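Long-range contacts in autophagy protein 5 (Saccharomyces cerevisiae, PDB 2DYO), which is required for autophagic vesicle formation, cytoplasm-to-vacuole transport, mitophagy and nucleophagy, and is covalently conjugated to Atg12: residues N17-F26 against L116-M125; F75-W86 against I133-A143. All blocks are in the same frame, centred on the assembly; numbering follows the deposited sequence.

Contact 1. Residues N17-F26 against L116-M125; sequences NVLVSIDPSF and LTFLRIHLVM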
loop_
_atom_site.group_PDB
_atom_site.type_symbol
_atom_site.label_atom_id
_atom_site.label_comp_id
_atom_site.label_asym_id
_atom_site.label_seq_id
_atom_site.Cartn_x
_atom_site.Cartn_y
_atom_site.Cartn_z
ATOM N N ASN A 17 11.277 3.600 -5.246
ATOM C CA ASN A 17 11.705 4.792 -5.961
ATOM C C ASN A 17 10.427 5.199 -6.686
ATOM O O ASN A 17 9.813 4.379 -7.368
ATOM C CB ASN A 17 12.795 4.471 -6.998
ATOM C CG ASN A 17 14.112 4.068 -6.367
ATOM O OD1 ASN A 17 14.562 4.675 -5.394
ATOM N ND2 ASN A 17 14.753 3.052 -6.935
ATOM N N VAL A 18 10.013 6.450 -6.530
ATOM C CA VAL A 18 8.797 6.911 -7.185
ATOM C C VAL A 18 9.028 8.184 -7.980
ATOM O O VAL A 18 9.511 9.189 -7.454
ATOM C CB VAL A 18 7.672 7.165 -6.157
ATOM C CG1 VAL A 18 6.451 7.761 -6.855
ATOM C CG2 VAL A 18 7.307 5.859 -5.465
ATOM N N LEU A 19 8.681 8.131 -9.258
ATOM C CA LEU A 19 8.840 9.282 -10.127
ATOM C C LEU A 19 7.478 9.917 -10.334
ATOM O O LEU A 19 6.632 9.375 -11.042
ATOM C CB LEU A 19 9.426 8.851 -11.477
ATOM C CG LEU A 19 9.793 9.994 -12.426
ATOM C CD1 LEU A 19 10.790 10.917 -11.738
ATOM C CD2 LEU A 19 10.372 9.429 -13.725
ATOM N N VAL A 20 7.262 11.064 -9.700
ATOM C CA VAL A 20 5.994 11.764 -9.832
ATOM C C VAL A 20 6.086 12.870 -10.877
ATOM O O VAL A 20 7.013 13.684 -10.857
ATOM C CB VAL A 20 5.554 12.392 -8.488
ATOM C CG1 VAL A 20 4.241 13.149 -8.674
ATOM C CG2 VAL A 20 5.388 11.304 -7.432
ATOM N N SER A 21 5.123 12.895 -11.788
ATOM C CA SER A 21 5.087 13.922 -12.817
ATOM C C SER A 21 3.783 14.691 -12.678
ATOM O O SER A 21 2.717 14.100 -12.497
ATOM C CB SER A 21 5.172 13.294 -14.207
ATOM O OG SER A 21 4.061 12.450 -14.436
ATOM N N ILE A 22 3.875 16.012 -12.758
ATOM C CA ILE A 22 2.709 16.880 -12.638
ATOM C C ILE A 22 2.257 17.294 -14.032
ATOM O O ILE A 22 2.987 17.996 -14.730
ATOM C CB ILE A 22 3.055 18.159 -11.844
ATOM C CG1 ILE A 22 3.748 17.788 -10.528
ATOM C CG2 ILE A 22 1.796 18.976 -11.592
ATOM C CD1 ILE A 22 2.941 16.862 -9.637
ATOM N N ASP A 23 1.063 16.864 -14.440
ATOM C CA ASP A 23 0.561 17.224 -15.764
ATOM C C ASP A 23 0.581 18.733 -15.963
ATOM O O ASP A 23 0.290 19.492 -15.043
ATOM C CB ASP A 23 -0.862 16.707 -15.978
ATOM C CG ASP A 23 -0.898 15.253 -16.408
ATOM O OD1 ASP A 23 -1.976 14.793 -16.838
ATOM O OD2 ASP A 23 0.145 14.568 -16.316
ATOM N N PRO A 24 0.925 19.184 -17.177
ATOM C CA PRO A 24 0.980 20.618 -17.485
ATOM C C PRO A 24 -0.332 21.351 -17.210
ATOM O O PRO A 24 -0.345 22.569 -17.033
ATOM C CB PRO A 24 1.379 20.640 -18.962
ATOM C CG PRO A 24 0.838 19.343 -19.485
ATOM C CD PRO A 24 1.192 18.380 -18.380
ATOM N N SER A 25 -1.430 20.604 -17.160
ATOM C CA SER A 25 -2.739 21.189 -16.896
ATOM C C SER A 25 -2.744 21.976 -15.584
ATOM O O SER A 25 -3.539 22.899 -15.414
ATOM C CB SER A 25 -3.806 20.091 -16.846
ATOM O OG SER A 25 -3.506 19.132 -15.846
ATOM N N PHE A 26 -1.849 21.611 -14.667
ATOM C CA PHE A 26 -1.735 22.271 -13.362
ATOM C C PHE A 26 -0.805 23.480 -13.395
ATOM O O PHE A 26 -0.897 24.368 -12.547
ATOM C CB PHE A 26 -1.161 21.313 -12.305
ATOM C CG PHE A 26 -2.087 20.205 -11.892
ATOM C CD1 PHE A 26 -2.339 19.132 -12.738
ATOM C CD2 PHE A 26 -2.682 20.223 -10.634
ATOM C CE1 PHE A 26 -3.169 18.089 -12.334
ATOM C CE2 PHE A 26 -3.512 19.187 -10.222
ATOM C CZ PHE A 26 -3.756 18.119 -11.072
ATOM N N LEU A 116 16.073 -0.579 -13.395
ATOM C CA LEU A 116 15.649 0.394 -12.397
ATOM C C LEU A 116 14.257 0.010 -11.927
ATOM O O LEU A 116 13.328 -0.076 -12.728
ATOM C CB LEU A 116 15.614 1.809 -12.978
ATOM C CG LEU A 116 15.037 2.877 -12.037
ATOM C CD1 LEU A 116 15.895 2.980 -10.789
ATOM C CD2 LEU A 116 14.973 4.223 -12.744
ATOM N N THR A 117 14.118 -0.248 -10.635
ATOM C CA THR A 117 12.814 -0.588 -10.092
ATOM C C THR A 117 12.209 0.708 -9.568
ATOM O O THR A 117 12.701 1.278 -8.600
ATOM C CB THR A 117 12.919 -1.590 -8.929
ATOM O OG1 THR A 117 13.527 -2.803 -9.391
ATOM C CG2 THR A 117 11.532 -1.909 -8.382
ATOM N N PHE A 118 11.163 1.192 -10.221
ATOM C CA PHE A 118 10.528 2.420 -9.761
ATOM C C PHE A 118 9.073 2.481 -10.165
ATOM O O PHE A 118 8.624 1.731 -11.031
ATOM C CB PHE A 118 11.272 3.653 -10.294
ATOM C CG PHE A 118 11.113 3.881 -11.771
ATOM C CD1 PHE A 118 11.479 2.904 -12.690
ATOM C CD2 PHE A 118 10.620 5.092 -12.244
ATOM C CE1 PHE A 118 11.356 3.135 -14.061
ATOM C CE2 PHE A 118 10.494 5.331 -13.608
ATOM C CZ PHE A 118 10.863 4.350 -14.519
ATOM N N LEU A 119 8.339 3.377 -9.518
ATOM C CA LEU A 119 6.925 3.556 -9.788
ATOM C C LEU A 119 6.708 4.935 -10.390
ATOM O O LEU A 119 7.041 5.952 -9.781
ATOM C CB LEU A 119 6.128 3.411 -8.487
ATOM C CG LEU A 119 4.604 3.503 -8.566
ATOM C CD1 LEU A 119 4.062 2.426 -9.498
ATOM C CD2 LEU A 119 4.026 3.343 -7.161
ATOM N N ARG A 120 6.149 4.961 -11.591
ATOM C CA ARG A 120 5.885 6.207 -12.290
ATOM C C ARG A 120 4.455 6.660 -12.021
ATOM O O ARG A 120 3.500 5.965 -12.364
ATOM C CB ARG A 120 6.107 6.002 -13.787
ATOM C CG ARG A 120 6.483 7.259 -14.534
ATOM C CD ARG A 120 7.271 6.916 -15.788
ATOM N NE ARG A 120 8.013 8.070 -16.284
ATOM C CZ ARG A 120 9.017 7.996 -17.151
ATOM N NH1 ARG A 120 9.404 6.817 -17.623
ATOM N NH2 ARG A 120 9.643 9.101 -17.538
ATOM N N ILE A 121 4.316 7.829 -11.403
ATOM C CA ILE A 121 3.005 8.374 -11.066
ATOM C C ILE A 121 2.802 9.766 -11.656
ATOM O O ILE A 121 3.694 10.612 -11.599
ATOM C CB ILE A 121 2.829 8.459 -9.538
ATOM C CG1 ILE A 121 2.826 7.053 -8.936
ATOM C CG2 ILE A 121 1.551 9.224 -9.197
ATOM C CD1 ILE A 121 1.673 6.184 -9.393
ATOM N N HIS A 122 1.616 9.997 -12.206
ATOM C CA HIS A 122 1.284 11.278 -12.815
ATOM C C HIS A 122 0.058 11.877 -12.126
ATOM O O HIS A 122 -0.963 11.208 -11.972
ATOM C CB HIS A 122 0.987 11.084 -14.306
ATOM C CG HIS A 122 1.973 10.200 -15.008
ATOM N ND1 HIS A 122 2.947 10.688 -15.855
ATOM C CD2 HIS A 122 2.157 8.858 -14.960
ATOM C CE1 HIS A 122 3.687 9.686 -16.297
ATOM N NE2 HIS A 122 3.230 8.565 -15.769
ATOM N N LEU A 123 0.171 13.136 -11.711
ATOM C CA LEU A 123 -0.930 13.841 -11.056
ATOM C C LEU A 123 -1.758 14.469 -12.176
ATOM O O LEU A 123 -1.238 15.264 -12.960
ATOM C CB LEU A 123 -0.386 14.945 -10.146
ATOM C CG LEU A 123 -1.140 15.375 -8.879
ATOM C CD1 LEU A 123 -0.910 16.854 -8.673
ATOM C CD2 LEU A 123 -2.630 15.086 -8.977
ATOM N N VAL A 124 -3.039 14.124 -12.236
ATOM C CA VAL A 124 -3.931 14.630 -13.276
ATOM C C VAL A 124 -5.189 15.308 -12.722
ATOM O O VAL A 124 -5.544 15.126 -11.557
ATOM C CB VAL A 124 -4.370 13.471 -14.204
ATOM C CG1 VAL A 124 -5.295 13.978 -15.290
ATOM C CG2 VAL A 124 -3.148 12.811 -14.813
ATOM N N MET A 125 -5.852 16.101 -13.563
ATOM C CA MET A 125 -7.083 16.780 -13.170
ATOM C C MET A 125 -8.145 16.580 -14.246
ATOM O O MET A 125 -7.831 16.186 -15.369
ATOM C CB MET A 125 -6.848 18.276 -12.964
ATOM C CG MET A 125 -6.504 19.041 -14.228
ATOM S SD MET A 125 -6.651 20.814 -13.956
ATOM C CE MET A 125 -5.104 21.168 -13.170
HETATM O O HOH W 1 12.262 0.936 -6.041
HETATM O O HOH W 2 -4.425 16.762 -16.210
HETATM O O HOH W 3 2.309 13.402 -15.995
#
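The carbonyl oxygen of T117 is gripped twice from N17. The side-chain amide reaches it directly, ND2 of N17 lying 3.2 Å from O of T117, while a water that donates to the same oxygen at 2.6 Å accepts the backbone N-H of N17. The other end of that amide is held by R41, and ND2 also bonds to the backbone of the other protein's chain. Beyond this start the backbones run side by side in parallel, and N17, L19, S21 and D23 exchange backbone bonds with L119, I121 and L123; the straightest link, I121 N to O of L19, measures 2.8 Å. This is the central parallel pair of a ubiquitin-like β-grasp sheet, its first and last strands. V18, V20, I22, L119, I121 and L123 line one face of the sheet, L19 and R120 the other, where CD2 of L19 lies over the guanidinium plane. Past the strand, the F26 ring has a side chain over each face. CE of M125 sits 3.4 Å from the centroid of the F26 ring, brought there by a bend at chi3 (81°), and SD stands farther above the same face as a Met-aromatic contact. CD1 of L123 covers the opposite face nearer the rim. Replacing F26 by alanine is likely to leave a gap between CD1 of L123 and CE of M125, with neither methyl resting on a ring.

Contact 2. Residues F75-W86 against I133-A143; sequences FWFEHNKTPIPW and IIPIASSKTQA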
loop_
_atom_site.group_PDB
_atom_site.type_symbol
_atom_site.label_atom_id
_atom_site.label_comp_id
_atom_site.label_asym_id
_atom_site.label_seq_id
_atom_site.Cartn_x
_atom_site.Cartn_y
_atom_site.Cartn_z
ATOM N N PHE A 75 -8.891 15.946 -8.792
ATOM C CA PHE A 75 -7.497 15.525 -8.925
ATOM C C PHE A 75 -7.331 14.059 -8.542
ATOM O O PHE A 75 -7.913 13.599 -7.559
ATOM C CB PHE A 75 -6.605 16.375 -8.019
ATOM C CG PHE A 75 -6.738 17.855 -8.242
ATOM C CD1 PHE A 75 -6.632 18.737 -7.171
ATOM C CD2 PHE A 75 -6.955 18.371 -9.515
ATOM C CE1 PHE A 75 -6.741 20.111 -7.361
ATOM C CE2 PHE A 75 -7.066 19.746 -9.718
ATOM C CZ PHE A 75 -6.959 20.616 -8.637
ATOM N N TRP A 76 -6.533 13.333 -9.319
ATOM C CA TRP A 76 -6.274 11.922 -9.044
ATOM C C TRP A 76 -4.965 11.482 -9.691
ATOM O O TRP A 76 -4.419 12.181 -10.554
ATOM C CB TRP A 76 -7.444 11.053 -9.530
ATOM C CG TRP A 76 -7.641 10.987 -11.019
ATOM C CD1 TRP A 76 -7.033 10.132 -11.891
ATOM C CD2 TRP A 76 -8.525 11.798 -11.805
ATOM N NE1 TRP A 76 -7.486 10.355 -13.170
ATOM C CE2 TRP A 76 -8.401 11.373 -13.146
ATOM C CE3 TRP A 76 -9.410 12.844 -11.505
ATOM C CZ2 TRP A 76 -9.130 11.957 -14.190
ATOM C CZ3 TRP A 76 -10.135 13.426 -12.544
ATOM C CH2 TRP A 76 -9.987 12.979 -13.869
ATOM N N PHE A 77 -4.451 10.334 -9.261
ATOM C CA PHE A 77 -3.202 9.819 -9.801
ATOM C C PHE A 77 -3.414 8.851 -10.943
ATOM O O PHE A 77 -4.438 8.171 -11.026
ATOM C CB PHE A 77 -2.389 9.104 -8.722
ATOM C CG PHE A 77 -1.956 9.988 -7.594
ATOM C CD1 PHE A 77 -2.545 9.868 -6.338
ATOM C CD2 PHE A 77 -0.935 10.916 -7.771
ATOM C CE1 PHE A 77 -2.120 10.655 -5.275
ATOM C CE2 PHE A 77 -0.501 11.710 -6.708
ATOM C CZ PHE A 77 -1.097 11.574 -5.459
ATOM N N GLU A 78 -2.423 8.788 -11.821
ATOM C CA GLU A 78 -2.468 7.886 -12.952
ATOM C C GLU A 78 -1.115 7.240 -13.189
ATOM O O GLU A 78 -0.076 7.768 -12.789
ATOM C CB GLU A 78 -2.933 8.628 -14.210
ATOM C CG GLU A 78 -4.436 8.568 -14.413
ATOM C CD GLU A 78 -4.897 9.297 -15.659
ATOM O OE1 GLU A 78 -4.129 9.347 -16.644
ATOM O OE2 GLU A 78 -6.036 9.806 -15.656
ATOM N N HIS A 79 -1.147 6.074 -13.815
ATOM C CA HIS A 79 0.054 5.329 -14.149
ATOM C C HIS A 79 -0.165 4.856 -15.578
ATOM O O HIS A 79 -1.091 4.093 -15.857
ATOM C CB HIS A 79 0.236 4.142 -13.200
ATOM C CG HIS A 79 1.386 3.253 -13.561
ATOM N ND1 HIS A 79 1.258 2.184 -14.421
ATOM C CD2 HIS A 79 2.690 3.290 -13.197
ATOM C CE1 HIS A 79 2.433 1.599 -14.571
ATOM N NE2 HIS A 79 3.319 2.251 -13.839
ATOM N N ASN A 80 0.678 5.335 -16.483
ATOM C CA ASN A 80 0.560 4.990 -17.891
ATOM C C ASN A 80 -0.864 5.243 -18.388
ATOM O O ASN A 80 -1.488 4.375 -18.992
ATOM C CB ASN A 80 0.957 3.526 -18.127
ATOM C CG ASN A 80 2.450 3.283 -17.928
ATOM O OD1 ASN A 80 3.267 4.195 -18.089
ATOM N ND2 ASN A 80 2.814 2.048 -17.596
ATOM N N LYS A 81 -1.373 6.442 -18.111
ATOM C CA LYS A 81 -2.708 6.843 -18.544
ATOM C C LYS A 81 -3.863 6.075 -17.895
ATOM O O LYS A 81 -5.021 6.264 -18.268
ATOM C CB LYS A 81 -2.803 6.734 -20.069
ATOM C CG LYS A 81 -1.855 7.668 -20.819
ATOM C CD LYS A 81 -2.458 9.058 -20.994
ATOM C CE LYS A 81 -1.452 10.055 -21.557
ATOM N NZ LYS A 81 -0.426 10.451 -20.548
ATOM N N THR A 82 -3.552 5.218 -16.927
ATOM C CA THR A 82 -4.579 4.444 -16.231
ATOM C C THR A 82 -4.752 4.920 -14.788
ATOM O O THR A 82 -3.796 4.938 -14.009
ATOM C CB THR A 82 -4.234 2.943 -16.203
ATOM O OG1 THR A 82 -4.318 2.409 -17.527
ATOM C CG2 THR A 82 -5.198 2.189 -15.296
ATOM N N PRO A 83 -5.977 5.318 -14.414
ATOM C CA PRO A 83 -6.243 5.788 -13.052
ATOM C C PRO A 83 -5.773 4.786 -12.002
ATOM O O PRO A 83 -6.005 3.585 -12.129
ATOM C CB PRO A 83 -7.756 5.976 -13.046
ATOM C CG PRO A 83 -8.028 6.422 -14.454
ATOM C CD PRO A 83 -7.175 5.465 -15.261
ATOM N N ILE A 84 -5.107 5.290 -10.968
ATOM C CA ILE A 84 -4.606 4.446 -9.891
ATOM C C ILE A 84 -5.141 4.982 -8.555
ATOM O O ILE A 84 -4.910 6.139 -8.203
ATOM C CB ILE A 84 -3.049 4.414 -9.917
ATOM C CG1 ILE A 84 -2.510 3.571 -8.766
ATOM C CG2 ILE A 84 -2.492 5.821 -9.865
ATOM C CD1 ILE A 84 -0.989 3.452 -8.773
ATOM N N PRO A 85 -5.864 4.136 -7.795
ATOM C CA PRO A 85 -6.464 4.476 -6.493
ATOM C C PRO A 85 -5.449 4.823 -5.409
ATOM O O PRO A 85 -4.544 4.039 -5.134
ATOM C CB PRO A 85 -7.254 3.214 -6.119
ATOM C CG PRO A 85 -7.327 2.412 -7.396
ATOM C CD PRO A 85 -6.028 2.702 -8.074
ATOM N N TRP A 86 -5.601 5.980 -4.770
ATOM C CA TRP A 86 -4.657 6.335 -3.717
ATOM C C TRP A 86 -4.946 5.588 -2.416
ATOM O O TRP A 86 -4.068 5.466 -1.566
ATOM C CB TRP A 86 -4.666 7.851 -3.436
ATOM C CG TRP A 86 -5.940 8.368 -2.830
ATOM C CD1 TRP A 86 -6.956 9.011 -3.481
ATOM C CD2 TRP A 86 -6.364 8.227 -1.467
ATOM N NE1 TRP A 86 -7.992 9.272 -2.611
ATOM C CE2 TRP A 86 -7.655 8.802 -1.369
ATOM C CE3 TRP A 86 -5.783 7.669 -0.319
ATOM C CZ2 TRP A 86 -8.375 8.833 -0.168
ATOM C CZ3 TRP A 86 -6.501 7.699 0.877
ATOM C CH2 TRP A 86 -7.784 8.278 0.940
ATOM N N ILE A 133 -12.905 5.850 -8.615
ATOM C CA ILE A 133 -11.786 6.639 -8.119
ATOM C C ILE A 133 -12.209 7.703 -7.108
ATOM O O ILE A 133 -13.072 8.538 -7.387
ATOM C CB ILE A 133 -11.034 7.339 -9.274
ATOM C CG1 ILE A 133 -10.311 6.297 -10.134
ATOM C CG2 ILE A 133 -10.053 8.368 -8.717
ATOM C CD1 ILE A 133 -9.250 5.496 -9.390
ATOM N N ILE A 134 -11.603 7.655 -5.926
ATOM C CA ILE A 134 -11.872 8.635 -4.886
ATOM C C ILE A 134 -10.897 9.770 -5.167
ATOM O O ILE A 134 -9.686 9.570 -5.116
ATOM C CB ILE A 134 -11.558 8.087 -3.482
ATOM C CG1 ILE A 134 -12.386 6.831 -3.208
ATOM C CG2 ILE A 134 -11.830 9.162 -2.436
ATOM C CD1 ILE A 134 -12.057 6.182 -1.872
ATOM N N PRO A 135 -11.410 10.974 -5.463
ATOM C CA PRO A 135 -10.548 12.124 -5.754
ATOM C C PRO A 135 -9.653 12.550 -4.589
ATOM O O PRO A 135 -9.958 12.285 -3.426
ATOM C CB PRO A 135 -11.551 13.210 -6.153
ATOM C CG PRO A 135 -12.744 12.886 -5.301
ATOM C CD PRO A 135 -12.829 11.374 -5.413
ATOM N N ILE A 136 -8.538 13.200 -4.914
ATOM C CA ILE A 136 -7.609 13.687 -3.902
ATOM C C ILE A 136 -8.261 14.910 -3.264
ATOM O O ILE A 136 -8.569 15.883 -3.949
ATOM C CB ILE A 136 -6.263 14.079 -4.541
ATOM C CG1 ILE A 136 -5.620 12.831 -5.157
ATOM C CG2 ILE A 136 -5.351 14.718 -3.499
ATOM C CD1 ILE A 136 -4.513 13.119 -6.164
ATOM N N ALA A 137 -8.465 14.861 -1.954
ATOM C CA ALA A 137 -9.131 15.951 -1.255
ATOM C C ALA A 137 -8.265 17.108 -0.778
ATOM O O ALA A 137 -7.035 17.039 -0.753
ATOM C CB ALA A 137 -9.920 15.390 -0.072
ATOM N N SER A 138 -8.957 18.182 -0.409
ATOM C CA SER A 138 -8.347 19.390 0.124
ATOM C C SER A 138 -8.385 19.214 1.642
ATOM O O SER A 138 -7.641 19.860 2.381
ATOM C CB SER A 138 -9.163 20.621 -0.293
ATOM O OG SER A 138 -10.545 20.457 0.006
ATOM N N SER A 139 -9.269 18.325 2.089
ATOM C CA SER A 139 -9.424 18.005 3.507
ATOM C C SER A 139 -8.171 17.246 3.947
ATOM O O SER A 139 -7.965 16.102 3.539
ATOM C CB SER A 139 -10.671 17.131 3.701
ATOM O OG SER A 139 -10.860 16.783 5.059
ATOM N N LYS A 140 -7.348 17.880 4.782
ATOM C CA LYS A 140 -6.092 17.288 5.254
ATOM C C LYS A 140 -6.212 16.074 6.186
ATOM O O LYS A 140 -5.207 15.588 6.711
ATOM C CB LYS A 140 -5.240 18.360 5.937
ATOM C CG LYS A 140 -5.593 18.604 7.396
ATOM C CD LYS A 140 -5.023 19.921 7.909
ATOM C CE LYS A 140 -3.510 19.996 7.778
ATOM N NZ LYS A 140 -3.001 21.288 8.324
ATOM N N THR A 141 -7.430 15.593 6.403
ATOM C CA THR A 141 -7.635 14.424 7.254
ATOM C C THR A 141 -8.215 13.280 6.423
ATOM O O THR A 141 -8.590 12.243 6.964
ATOM C CB THR A 141 -8.619 14.711 8.403
ATOM O OG1 THR A 141 -9.875 15.129 7.856
ATOM C CG2 THR A 141 -8.076 15.791 9.329
ATOM N N GLN A 142 -8.289 13.480 5.109
ATOM C CA GLN A 142 -8.836 12.469 4.203
ATOM C C GLN A 142 -8.224 11.075 4.367
ATOM O O GLN A 142 -8.949 10.081 4.494
ATOM C CB GLN A 142 -8.673 12.911 2.742
ATOM C CG GLN A 142 -9.073 11.831 1.742
ATOM C CD GLN A 142 -8.865 12.243 0.296
ATOM O OE1 GLN A 142 -7.824 12.796 -0.065
ATOM N NE2 GLN A 142 -9.849 11.956 -0.543
ATOM N N ALA A 143 -6.897 10.998 4.344
ATOM C CA ALA A 143 -6.213 9.710 4.475
ATOM C C ALA A 143 -6.422 9.105 5.862
ATOM O O ALA A 143 -6.793 7.937 5.991
ATOM C CB ALA A 143 -4.725 9.880 4.196
HETATM O O HOH W 4 -10.075 16.231 -6.140
HETATM O O HOH W 5 -8.132 7.442 -5.765
#
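I136 reaches from its loop across F75, W76 and F77, and can be followed atom by atom. Its CB lies 4.2 Å from CB of F75, and its CG1 passes close to the F75 carbonyl oxygen, which also takes the I136 N-H in an almost perfectly straight bond of 2.7 Å (178° at the hydrogen). With CG1 anti to the carbonyl carbon and the chain extended at chi2 (163°), CD1 is carried over the face of the F77 ring, 3.5 Å from CE1 of F77, while also touching CA of W76. A water ties F75 N to I136 O, so that I136, though in a loop, is joined to F75 by one direct and one water-mediated backbone link. Beside it, I133 packs its branches against CB of W76, CB of P83 and CG of P85. Farther along, Q142 has both ends of its amide held within its own segment, NE2 by the P135 oxygen and OE1 by A137 N; CZ2 of W86 lies 3.5 Å from CD of Q142, the two planes about 49° apart. Around this, F77 meets I121 of strand 118-126, M52 of helix 52-59 touches both F77 and I136, helix 90-98 covers I84 and P85, and Q142 and A143 open helix 142-159.

In the fold
Strand 118-126 is the seam shared by the two contacts, whose centres lie about 12 Å apart: it pairs in parallel with 17-22 in contact 1 and antiparallel with 74-79, the strand that contact 2 covers. Probable hydrogen bonds knit the latter pair, V124 N to W76 O at 2.9 Å and H122 O to E78 N at 2.8 Å. Hydrophobic residues also bridge the contacts: L123 packs on I136, and the F26 and F75 rings meet with their planes at about 45°. Along the chain the segments alternate. Contact 2 then leads from this ubiquitin-like sheet into helix 142-159, which carries K152, the lysine joined to Atg12, although that conjugate is absent here.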